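Local coordinates for putative bacterial transcription regulation protein (Staphylococcus aureus, PDB 3LUR), which is a putative transcription regulator, consisting of an effector-binding domain that probably recognises small-molecule ligands, at residues A[4-9]-A[96-101]; A[130-135]-A[153-158]. One frame throughout, in Å; residues are numbered along the deposited sequence.

Just after the N terminus, residues 4-9 begin the long strand 5-21 and pair antiparallel with 96-101 of strand 88-103, which returns only after helices 24-41 and 43-50 and strands 58-64 and 70-77. That closes a loop of 86 intervening residues. Contact 2 begins later, beyond helix 108-124, and closes a much shorter one, the hairpin of strands 134-138 and 149-156. The two therefore follow in series, neither nested nor crossed. They meet in space because strand 88-103 also neighbours strand 149-156: Met98 N probably bonds to Met154 O, 2.8 Å away. Contact 1 closes the antiparallel barrel, while contact 2 is a hairpin pair within it.

Contact 1: A[4-9]-A[96-101]; sequences YQLQQL and KYMVFE
Tyr4 lays one face of its ring over selenomethionine Met98, in the tight part of this strand pair. The SE atom of Met98 sits above the ring centre, 4.1 Å from the centroid, a Met-aromatic contact, and CG of the same side chain adds a CH-pi approach. A chi1 of 62° sets Tyr4 CG between the backbone N and the carbonyl carbon, 4.0 Å from Met98 CB. Tyr4 CB in turn rests over a face of Phe100, 3.9 Å from that ring's centroid. Helix 108-124 closes over this cluster through Tyr120, Ile121 and Val117.

Gln7, Tyr97 and Val99 share the other face, where Gln7 CG meets Val99 CG2 at 3.6 Å. The Leu9 and Tyr97 side chains cross at about a right angle, Leu9 CD1 coming to 3.7 Å from Tyr97 CE1. Looser are the ends of Gln5 and Gln7, which lead away from the other strand, and exposed Gln8, which merely runs beside Lys96.

Gln5 pairs with Val99 and Gln7 with Tyr97, each through two backbone hydrogen bonds; Val99 N to Gln5 O and Tyr97 N to Gln7 O are both 2.8 Å. This pairing of the two end strands closes the six-stranded antiparallel sheet into a barrel.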
loop_
_atom_site.group_PDB
_atom_site.type_symbol
_atom_site.label_atom_id
_atom_site.label_comp_id
_atom_site.label_asym_id
_atom_site.label_seq_id
_atom_site.Cartn_x
_atom_site.Cartn_y
_atom_site.Cartn_z
ATOM N N TYR A 4 -10.016 3.050 13.631
ATOM C CA TYR A 4 -10.081 2.541 12.288
ATOM C C TYR A 4 -11.520 2.352 11.835
ATOM O O TYR A 4 -12.434 2.336 12.644
ATOM C CB TYR A 4 -9.324 1.218 12.192
ATOM C CG TYR A 4 -9.902 0.122 13.057
ATOM C CD1 TYR A 4 -10.895 -0.710 12.577
ATOM C CD2 TYR A 4 -9.480 -0.065 14.368
ATOM C CE1 TYR A 4 -11.441 -1.728 13.370
ATOM C CE2 TYR A 4 -10.027 -1.079 15.168
ATOM C CZ TYR A 4 -11.009 -1.887 14.664
ATOM O OH TYR A 4 -11.567 -2.887 15.426
ATOM N N GLN A 5 -11.699 2.237 10.535
ATOM C CA GLN A 5 -12.986 1.905 9.958
ATOM C C GLN A 5 -12.856 0.562 9.279
ATOM O O GLN A 5 -11.824 0.260 8.662
ATOM C CB GLN A 5 -13.423 2.944 8.920
ATOM C CG GLN A 5 -13.557 4.361 9.441
ATOM C CD GLN A 5 -14.754 4.547 10.364
ATOM O OE1 GLN A 5 -15.703 3.732 10.383
ATOM N NE2 GLN A 5 -14.732 5.647 11.129
ATOM N N LEU A 6 -13.870 -0.273 9.434
ATOM C CA LEU A 6 -13.892 -1.556 8.755
ATOM C C LEU A 6 -14.380 -1.319 7.341
ATOM O O LEU A 6 -15.365 -0.594 7.108
ATOM C CB LEU A 6 -14.803 -2.552 9.471
ATOM C CG LEU A 6 -14.345 -2.956 10.861
ATOM C CD1 LEU A 6 -15.443 -3.770 11.581
ATOM C CD2 LEU A 6 -13.032 -3.749 10.732
ATOM N N GLN A 7 -13.675 -1.893 6.381
ATOM C CA GLN A 7 -14.050 -1.795 4.994
ATOM C C GLN A 7 -13.835 -3.174 4.399
ATOM O O GLN A 7 -13.177 -4.020 5.003
ATOM C CB GLN A 7 -13.180 -0.780 4.244
ATOM C CG GLN A 7 -13.273 0.651 4.735
ATOM C CD GLN A 7 -14.661 1.265 4.551
ATOM O OE1 GLN A 7 -15.530 0.683 3.895
ATOM N NE2 GLN A 7 -14.876 2.441 5.149
ATOM N N GLN A 8 -14.431 -3.430 3.252
ATOM C CA GLN A 8 -14.212 -4.684 2.575
ATOM C C GLN A 8 -14.024 -4.457 1.103
ATOM O O GLN A 8 -14.650 -3.578 0.528
ATOM C CB GLN A 8 -15.348 -5.657 2.843
ATOM C CG GLN A 8 -16.688 -5.250 2.387
ATOM C CD GLN A 8 -17.712 -6.303 2.735
ATOM O OE1 GLN A 8 -17.803 -6.723 3.883
ATOM N NE2 GLN A 8 -18.484 -6.744 1.746
ATOM N N LEU A 9 -13.128 -5.234 0.501
ATOM C CA LEU A 9 -12.875 -5.148 -0.921
ATOM C C LEU A 9 -13.111 -6.500 -1.623
ATOM O O LEU A 9 -12.820 -7.570 -1.068
ATOM C CB LEU A 9 -11.437 -4.723 -1.178
ATOM C CG LEU A 9 -10.953 -3.359 -0.698
ATOM C CD1 LEU A 9 -9.488 -3.252 -1.072
ATOM C CD2 LEU A 9 -11.783 -2.219 -1.307
ATOM N N LYS A 96 -11.649 -8.310 4.175
ATOM C CA LYS A 96 -12.044 -7.230 5.054
ATOM C C LYS A 96 -10.751 -6.573 5.531
ATOM O O LYS A 96 -9.667 -7.201 5.541
ATOM C CB LYS A 96 -12.863 -7.724 6.244
ATOM C CG LYS A 96 -14.279 -8.185 5.907
ATOM C CD LYS A 96 -15.010 -8.588 7.197
ATOM C CE LYS A 96 -16.463 -8.973 6.936
ATOM N NZ LYS A 96 -17.123 -9.473 8.177
ATOM N N TYR A 97 -10.863 -5.306 5.909
ATOM C CA TYR A 97 -9.727 -4.521 6.316
ATOM C C TYR A 97 -10.071 -3.615 7.465
ATOM O O TYR A 97 -11.233 -3.216 7.632
ATOM C CB TYR A 97 -9.269 -3.585 5.168
ATOM C CG TYR A 97 -8.683 -4.275 3.953
ATOM C CD1 TYR A 97 -9.490 -4.752 2.938
ATOM C CD2 TYR A 97 -7.328 -4.446 3.840
ATOM C CE1 TYR A 97 -8.930 -5.401 1.827
ATOM C CE2 TYR A 97 -6.765 -5.057 2.770
ATOM C CZ TYR A 97 -7.547 -5.539 1.764
ATOM O OH TYR A 97 -6.920 -6.150 0.738
HETATM N N MSE A 98 -9.050 -3.328 8.280
HETATM C CA MSE A 98 -9.103 -2.219 9.203
HETATM C C MSE A 98 -8.380 -1.109 8.458
HETATM O O MSE A 98 -7.272 -1.318 7.950
HETATM C CB MSE A 98 -8.399 -2.530 10.515
HETATM C CG MSE A 98 -9.035 -3.638 11.293
HETATM SE SE MSE A 98 -7.945 -3.999 12.888
HETATM C CE MSE A 98 -6.357 -4.633 11.986
ATOM N N VAL A 99 -9.016 0.047 8.341
ATOM C CA VAL A 99 -8.448 1.169 7.618
ATOM C C VAL A 99 -8.131 2.318 8.554
ATOM O O VAL A 99 -9.031 2.860 9.214
ATOM C CB VAL A 99 -9.366 1.653 6.510
ATOM C CG1 VAL A 99 -8.677 2.819 5.703
ATOM C CG2 VAL A 99 -9.732 0.507 5.605
ATOM N N PHE A 100 -6.840 2.603 8.689
ATOM C CA PHE A 100 -6.341 3.644 9.584
ATOM C C PHE A 100 -5.966 4.844 8.749
ATOM O O PHE A 100 -5.885 4.742 7.531
ATOM C CB PHE A 100 -5.095 3.167 10.329
ATOM C CG PHE A 100 -5.305 1.922 11.114
ATOM C CD1 PHE A 100 -5.231 0.697 10.500
ATOM C CD2 PHE A 100 -5.547 1.975 12.481
ATOM C CE1 PHE A 100 -5.423 -0.485 11.230
ATOM C CE2 PHE A 100 -5.748 0.813 13.213
ATOM C CZ PHE A 100 -5.682 -0.408 12.604
ATOM N N GLU A 101 -5.780 5.984 9.402
ATOM C CA GLU A 101 -5.326 7.206 8.739
ATOM C C GLU A 101 -4.024 7.687 9.366
ATOM O O GLU A 101 -3.876 7.713 10.608
ATOM C CB GLU A 101 -6.374 8.310 8.806
ATOM C CG GLU A 101 -7.555 8.081 7.870
ATOM C CD GLU A 101 -8.529 9.259 7.819
ATOM O OE1 GLU A 101 -8.467 10.137 8.709
ATOM O OE2 GLU A 101 -9.340 9.320 6.863
#

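Contact 2: A[130-135]-A[153-158]; sequences KSAPFF and WMPVKG
Phe135 and Trp153 form an offset stack, the phenyl ring against the five-membered ring of the indole with centroids 4.3 Å apart and planes at 16°. Phe135 CZ lies over one indole face toward the rim, and Phe135 CE2 comes within 3.3 Å of Trp153 CG, so the fit is close. Trp153 CB sits over the centre of the phenyl face as a CH-pi donor. The Phe134 ring has Met154 CE over one face, toward the rim, while Ala132 O lies in plane at its edge. Selenomethionine Met154 is bent at chi2 and chi3 (-63° and -62°), and in the conformer described its SE comes obliquely to the ring, 3.6 Å from Phe134 CD2.

Phe135 and Trp153 are a hydrogen-bonded antiparallel pair; Trp153 N reaches Phe135 O at 2.8 Å in a nearly straight bond. Before Phe134, residues 130-133 bow away from the strand and Pro155 fills the inside of the bend, its CG 3.4 Å from Pro133 O and near Ala132 CB. The bend closes where Lys130 N donates to Pro155 O at 3.1 Å, coming from above the carbonyl plane. In the conformer described, Lys130 NZ bonds to Ser95 OG and to a water that accepts from it and donates to Val156 O and the terminal Gly158 O, linking the lysine to the C-terminal tail.

Around this hairpin, helix 108-124 packs on Phe134 and Met154 through Met114, His118 and Ile121. Strand 58-64 flanks Phe134 and Phe135, strand 88-103 flanks Trp153 and Met154, and Leu9 of strand 5-21 touches the stacked pair.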
loop_
_atom_site.group_PDB
_atom_site.type_symbol
_atom_site.label_atom_id
_atom_site.label_comp_id
_atom_site.label_asym_id
_atom_site.label_seq_id
_atom_site.Cartn_x
_atom_site.Cartn_y
_atom_site.Cartn_z
ATOM N N LYS A 130 -4.869 -10.951 9.154
ATOM C CA LYS A 130 -4.550 -11.920 8.147
ATOM C C LYS A 130 -3.149 -11.656 7.631
ATOM O O LYS A 130 -2.682 -10.481 7.623
ATOM C CB LYS A 130 -5.571 -11.824 7.014
ATOM C CG LYS A 130 -5.270 -12.685 5.821
ATOM C CD LYS A 130 -6.531 -13.008 5.088
ATOM C CE LYS A 130 -7.376 -11.798 4.870
ATOM N NZ LYS A 130 -8.683 -12.111 4.176
ATOM N N SER A 131 -2.476 -12.734 7.239
ATOM C CA SER A 131 -1.168 -12.681 6.611
ATOM C C SER A 131 -1.433 -12.546 5.131
ATOM O O SER A 131 -1.522 -13.584 4.416
ATOM C CB SER A 131 -0.392 -13.989 6.841
ATOM O OG SER A 131 -0.166 -14.221 8.205
ATOM N N ALA A 132 -1.621 -11.327 4.677
ATOM C CA ALA A 132 -1.880 -11.032 3.308
ATOM C C ALA A 132 -1.283 -9.670 3.091
ATOM O O ALA A 132 -0.911 -8.976 4.069
ATOM C CB ALA A 132 -3.386 -10.986 3.044
ATOM N N PRO A 133 -1.244 -9.238 1.834
ATOM C CA PRO A 133 -0.695 -7.906 1.598
ATOM C C PRO A 133 -1.500 -6.798 2.266
ATOM O O PRO A 133 -2.698 -6.932 2.466
ATOM C CB PRO A 133 -0.714 -7.794 0.070
ATOM C CG PRO A 133 -0.638 -9.180 -0.412
ATOM C CD PRO A 133 -1.480 -9.957 0.570
ATOM N N PHE A 134 -0.813 -5.717 2.645
ATOM C CA PHE A 134 -1.455 -4.566 3.236
ATOM C C PHE A 134 -0.953 -3.337 2.480
ATOM O O PHE A 134 0.083 -3.398 1.845
ATOM C CB PHE A 134 -1.176 -4.477 4.747
ATOM C CG PHE A 134 0.282 -4.477 5.120
ATOM C CD1 PHE A 134 0.992 -5.682 5.246
ATOM C CD2 PHE A 134 0.938 -3.272 5.400
ATOM C CE1 PHE A 134 2.347 -5.687 5.627
ATOM C CE2 PHE A 134 2.303 -3.272 5.771
ATOM C CZ PHE A 134 3.000 -4.479 5.873
ATOM N N PHE A 135 -1.693 -2.246 2.515
ATOM C CA PHE A 135 -1.290 -1.115 1.687
ATOM C C PHE A 135 -1.538 0.261 2.242
ATOM O O PHE A 135 -2.407 0.474 3.085
ATOM C CB PHE A 135 -1.900 -1.249 0.266
ATOM C CG PHE A 135 -3.413 -1.298 0.213
ATOM C CD1 PHE A 135 -4.087 -2.505 0.287
ATOM C CD2 PHE A 135 -4.158 -0.127 0.021
ATOM C CE1 PHE A 135 -5.462 -2.558 0.202
ATOM C CE2 PHE A 135 -5.537 -0.171 -0.084
ATOM C CZ PHE A 135 -6.198 -1.385 0.027
ATOM N N TRP A 153 -4.407 0.300 4.988
ATOM C CA TRP A 153 -5.391 -0.777 4.920
ATOM C C TRP A 153 -4.732 -2.064 5.333
ATOM O O TRP A 153 -3.876 -2.581 4.614
ATOM C CB TRP A 153 -5.890 -0.914 3.492
ATOM C CG TRP A 153 -6.735 0.187 2.994
ATOM C CD1 TRP A 153 -6.373 1.489 2.789
ATOM C CD2 TRP A 153 -8.083 0.071 2.536
ATOM N NE1 TRP A 153 -7.434 2.204 2.284
ATOM C CE2 TRP A 153 -8.491 1.353 2.098
ATOM C CE3 TRP A 153 -8.982 -0.982 2.468
ATOM C CZ2 TRP A 153 -9.786 1.605 1.609
ATOM C CZ3 TRP A 153 -10.260 -0.743 1.960
ATOM C CH2 TRP A 153 -10.643 0.547 1.536
HETATM N N MSE A 154 -5.198 -2.620 6.443
HETATM C CA MSE A 154 -4.646 -3.835 7.007
HETATM C C MSE A 154 -5.712 -4.930 6.949
HETATM O O MSE A 154 -6.802 -4.769 7.512
HETATM C CB MSE A 154 -4.263 -3.615 8.478
HETATM C CG MSE A 154 -3.392 -2.445 8.703
HETATM SE SE MSE A 154 -1.647 -2.605 7.811
HETATM C CE MSE A 154 -0.932 -4.125 8.684
ATOM N N PRO A 155 -5.393 -6.053 6.293
ATOM C CA PRO A 155 -6.373 -7.133 6.124
ATOM C C PRO A 155 -6.678 -7.898 7.401
ATOM O O PRO A 155 -5.782 -8.138 8.234
ATOM C CB PRO A 155 -5.711 -8.031 5.094
ATOM C CG PRO A 155 -4.292 -7.827 5.287
ATOM C CD PRO A 155 -4.110 -6.395 5.652
ATOM N N VAL A 156 -7.947 -8.214 7.599
ATOM C CA VAL A 156 -8.357 -8.943 8.788
ATOM C C VAL A 156 -9.305 -10.043 8.392
ATOM O O VAL A 156 -9.879 -10.039 7.280
ATOM C CB VAL A 156 -9.029 -8.031 9.824
ATOM C CG1 VAL A 156 -8.024 -7.000 10.372
ATOM C CG2 VAL A 156 -10.224 -7.308 9.230
ATOM N N LYS A 157 -9.467 -11.000 9.282
ATOM C CA LYS A 157 -10.330 -12.122 9.010
ATOM C C LYS A 157 -11.786 -11.691 9.013
ATOM O O LYS A 157 -12.154 -10.765 9.726
ATOM C CB LYS A 157 -10.136 -13.201 10.069
ATOM C CG LYS A 157 -8.755 -13.785 10.139
ATOM C CD LYS A 157 -8.665 -14.714 11.393
ATOM C CE LYS A 157 -7.320 -15.334 11.551
ATOM N NZ LYS A 157 -7.245 -16.156 12.783
ATOM N N GLY A 158 -12.598 -12.373 8.217
ATOM C CA GLY A 158 -14.058 -12.121 8.156
ATOM C C GLY A 158 -14.611 -12.001 6.746
ATOM O O GLY A 158 -13.901 -11.972 5.719
ATOM O OXT GLY A 158 -15.834 -11.959 6.580
HETATM O O HOH W 1 -11.389 -11.007 5.260
#